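Side-chain contact in uncharacterized HTH-type transcriptional regulator SAR2349 (Staphylococcus aureus, PDB 4EM2), which probably binds DNA as a transcription regulator of the MarR family and binds salicylate: residues L122-P126 with K127-L131. Sequence-based numbering, arbitrary orientation.
Sequences LTLTP and KGHEL
Two groups grip Thr125 OG1: the backbone N-H of Gly128, at 2.9 Å and nearly straight (162°), and Asp106 O, to which the hydroxyl is also hydrogen-bonded. Thr125 is thus the N-cap of helix 126-148. With chi1 at 59°, OG1 lies between its own backbone N and carbonyl carbon, facing the start of the helix, where it takes up the Gly128 N-H that no preceding turn can serve. Thr125 O accepts His129 N at 2.9 Å, and Pro126 O accepts Glu130 N, so the i to i+4 bonding starts at the cap residue itself. On the flank of this turn, Leu124 CB sits over one face of the His129 imidazole, a CH-pi contact 3.8 Å from the ring centroid and displaced toward the NE2 and CD2 side. Leu124 CD1 continues past the ring to the backbone of Gly128, 3.6 Å from its C. A water in the ring plane lies 2.9 Å from His129 NE2 and donates to Leu124 O, tying the imidazole to the end of the strand and probably limiting its rotation. The extended Lys127 chain leads away, and its NZ is hydrogen-bonded to Asn105 O. The junction joins the second strand of the MarR beta-hairpin wing to the helix that follows: strand 122-124 pairs antiparallel with strand 108-110, Leu122 touches a bound salicylate, and Leu124 packs against Ile108 of that neighbouring strand and against Leu70 and Ile73 of helix 64-76.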
ATOM      1  N   LEU A 122      12.948 -11.864  -2.069  1.00 27.88           N
ATOM      2  CA  LEU A 122      12.520 -11.250  -0.817  1.00 28.27           C
ATOM      3  C   LEU A 122      11.237 -11.866  -0.301  1.00 27.70           C
ATOM      4  O   LEU A 122      10.281 -12.053  -1.064  1.00 25.90           O
ATOM      5  CB  LEU A 122      12.260  -9.747  -1.042  1.00 27.25           C
ATOM      6  CG  LEU A 122      13.386  -9.025  -1.790  1.00 29.49           C
ATOM      7  CD1 LEU A 122      12.876  -7.669  -2.401  1.00 28.69           C
ATOM      8  CD2 LEU A 122      14.512  -8.799  -0.853  1.00 27.62           C
ATOM      9  N   THR A 123      11.204 -12.150   0.997  1.00 26.89           N
ATOM     10  CA  THR A 123      10.002 -12.699   1.597  1.00 27.73           C
ATOM     11  C   THR A 123       9.843 -12.119   2.991  1.00 26.97           C
ATOM     12  O   THR A 123      10.817 -11.643   3.571  1.00 27.13           O
ATOM     13  CB  THR A 123      10.099 -14.238   1.773  1.00 29.05           C
ATOM     14  OG1 THR A 123      11.325 -14.526   2.440  1.00 30.65           O
ATOM     15  CG2 THR A 123      10.007 -14.948   0.425  1.00 25.67           C
ATOM     16  N   LEU A 124       8.631 -12.196   3.540  1.00 25.51           N
ATOM     17  CA  LEU A 124       8.411 -11.659   4.886  1.00 25.28           C
ATOM     18  C   LEU A 124       8.998 -12.572   5.903  1.00 26.08           C
ATOM     19  O   LEU A 124       8.985 -13.789   5.723  1.00 24.26           O
ATOM     20  CB  LEU A 124       6.923 -11.559   5.244  1.00 25.09           C
ATOM     21  CG  LEU A 124       5.937 -10.654   4.450  1.00 28.76           C
ATOM     22  CD1 LEU A 124       4.859 -10.133   5.379  1.00 27.99           C
ATOM     23  CD2 LEU A 124       6.631  -9.537   3.774  1.00 28.23           C
ATOM     24  N   THR A 125       9.506 -11.991   6.981  1.00 27.32           N
ATOM     25  CA  THR A 125       9.979 -12.807   8.131  1.00 26.12           C
ATOM     26  C   THR A 125       8.730 -13.080   8.982  1.00 24.87           C
ATOM     27  O   THR A 125       7.666 -12.490   8.749  1.00 24.60           O
ATOM     28  CB  THR A 125      10.851 -12.009   9.047  1.00 26.09           C
ATOM     29  OG1 THR A 125      10.051 -10.897   9.511  1.00 26.32           O
ATOM     30  CG2 THR A 125      12.118 -11.528   8.307  1.00 25.97           C
ATOM     31  N   PRO A 126       8.836 -13.957  10.008  1.00 25.70           N
ATOM     32  CA  PRO A 126       7.639 -14.228  10.848  1.00 24.62           C
ATOM     33  C   PRO A 126       7.081 -12.938  11.512  1.00 24.46           C
ATOM     34  O   PRO A 126       5.851 -12.770  11.702  1.00 25.73           O
ATOM     35  CB  PRO A 126       8.151 -15.224  11.895  1.00 25.95           C
ATOM     36  CG  PRO A 126       9.208 -16.071  11.064  1.00 26.07           C
ATOM     37  CD  PRO A 126       9.914 -14.954  10.230  1.00 26.55           C
ATOM     38  N   LYS A 127       7.994 -12.066  11.921  1.00 23.04           N
ATOM     39  CA  LYS A 127       7.611 -10.777  12.516  1.00 23.41           C
ATOM     40  C   LYS A 127       6.846  -9.986  11.454  1.00 22.04           C
ATOM     41  O   LYS A 127       5.783  -9.400  11.720  1.00 26.19           O
ATOM     42  CB  LYS A 127       8.878 -10.027  12.895  1.00 24.38           C
ATOM     43  CG  LYS A 127       8.630  -8.720  13.655  1.00 25.80           C
ATOM     44  CD  LYS A 127       9.971  -8.014  13.963  1.00 25.66           C
ATOM     45  CE  LYS A 127       9.740  -6.609  14.458  1.00 27.49           C
ATOM     46  NZ  LYS A 127      11.012  -5.797  14.456  1.00 26.75           N
ATOM     47  N   GLY A 128       7.371  -9.993  10.241  1.00 21.40           N
ATOM     48  CA  GLY A 128       6.717  -9.301   9.151  1.00 22.74           C
ATOM     49  C   GLY A 128       5.282  -9.780   8.950  1.00 25.54           C
ATOM     50  O   GLY A 128       4.333  -8.948   8.770  1.00 25.24           O
ATOM     51  N   HIS A 129       5.075 -11.113   8.979  1.00 24.81           N
ATOM     52  CA  HIS A 129       3.738 -11.659   8.815  1.00 23.81           C
ATOM     53  C   HIS A 129       2.803 -11.276   9.933  1.00 24.42           C
ATOM     54  O   HIS A 129       1.606 -10.990   9.728  1.00 24.39           O
ATOM     55  CB  HIS A 129       3.791 -13.197   8.712  1.00 27.18           C
ATOM     56  CG  HIS A 129       4.151 -13.703   7.344  1.00 27.84           C
ATOM     57  ND1 HIS A 129       3.331 -13.518   6.249  1.00 28.90           N
ATOM     58  CD2 HIS A 129       5.229 -14.410   6.898  1.00 27.41           C
ATOM     59  CE1 HIS A 129       3.888 -14.094   5.191  1.00 30.10           C
ATOM     60  NE2 HIS A 129       5.040 -14.640   5.558  1.00 28.43           N
ATOM     61  N   GLU A 130       3.325 -11.278  11.149  1.00 24.31           N
ATOM     62  CA  GLU A 130       2.489 -10.904  12.274  1.00 23.72           C
ATOM     63  C   GLU A 130       2.083  -9.431  12.119  1.00 23.77           C
ATOM     64  O   GLU A 130       0.938  -9.062  12.345  1.00 24.63           O
ATOM     65  CB  GLU A 130       3.261 -11.076  13.571  1.00 24.52           C
ATOM     66  CG  GLU A 130       2.480 -10.771  14.798  1.00 30.73           C
ATOM     67  CD  GLU A 130       1.414 -11.802  15.174  1.00 35.12           C
ATOM     68  OE1 GLU A 130       1.433 -12.928  14.642  1.00 37.70           O
ATOM     69  OE2 GLU A 130       0.570 -11.483  16.062  1.00 39.61           O
ATOM     70  N   LEU A 131       3.018  -8.578  11.763  1.00 23.53           N
ATOM     71  CA  LEU A 131       2.679  -7.157  11.635  1.00 22.25           C
ATOM     72  C   LEU A 131       1.605  -7.013  10.522  1.00 23.11           C
ATOM     73  O   LEU A 131       0.576  -6.359  10.686  1.00 21.73           O
ATOM     74  CB  LEU A 131       3.932  -6.374  11.290  1.00 22.13           C
ATOM     75  CG  LEU A 131       3.843  -4.832  11.126  1.00 24.00           C
ATOM     76  CD1 LEU A 131       5.251  -4.300  11.178  1.00 21.75           C
ATOM     77  CD2 LEU A 131       3.155  -4.452   9.807  1.00 22.78           C
TER
HETATM   78  O   HOH W   1       7.398 -15.827   4.373  1.00 56.36           O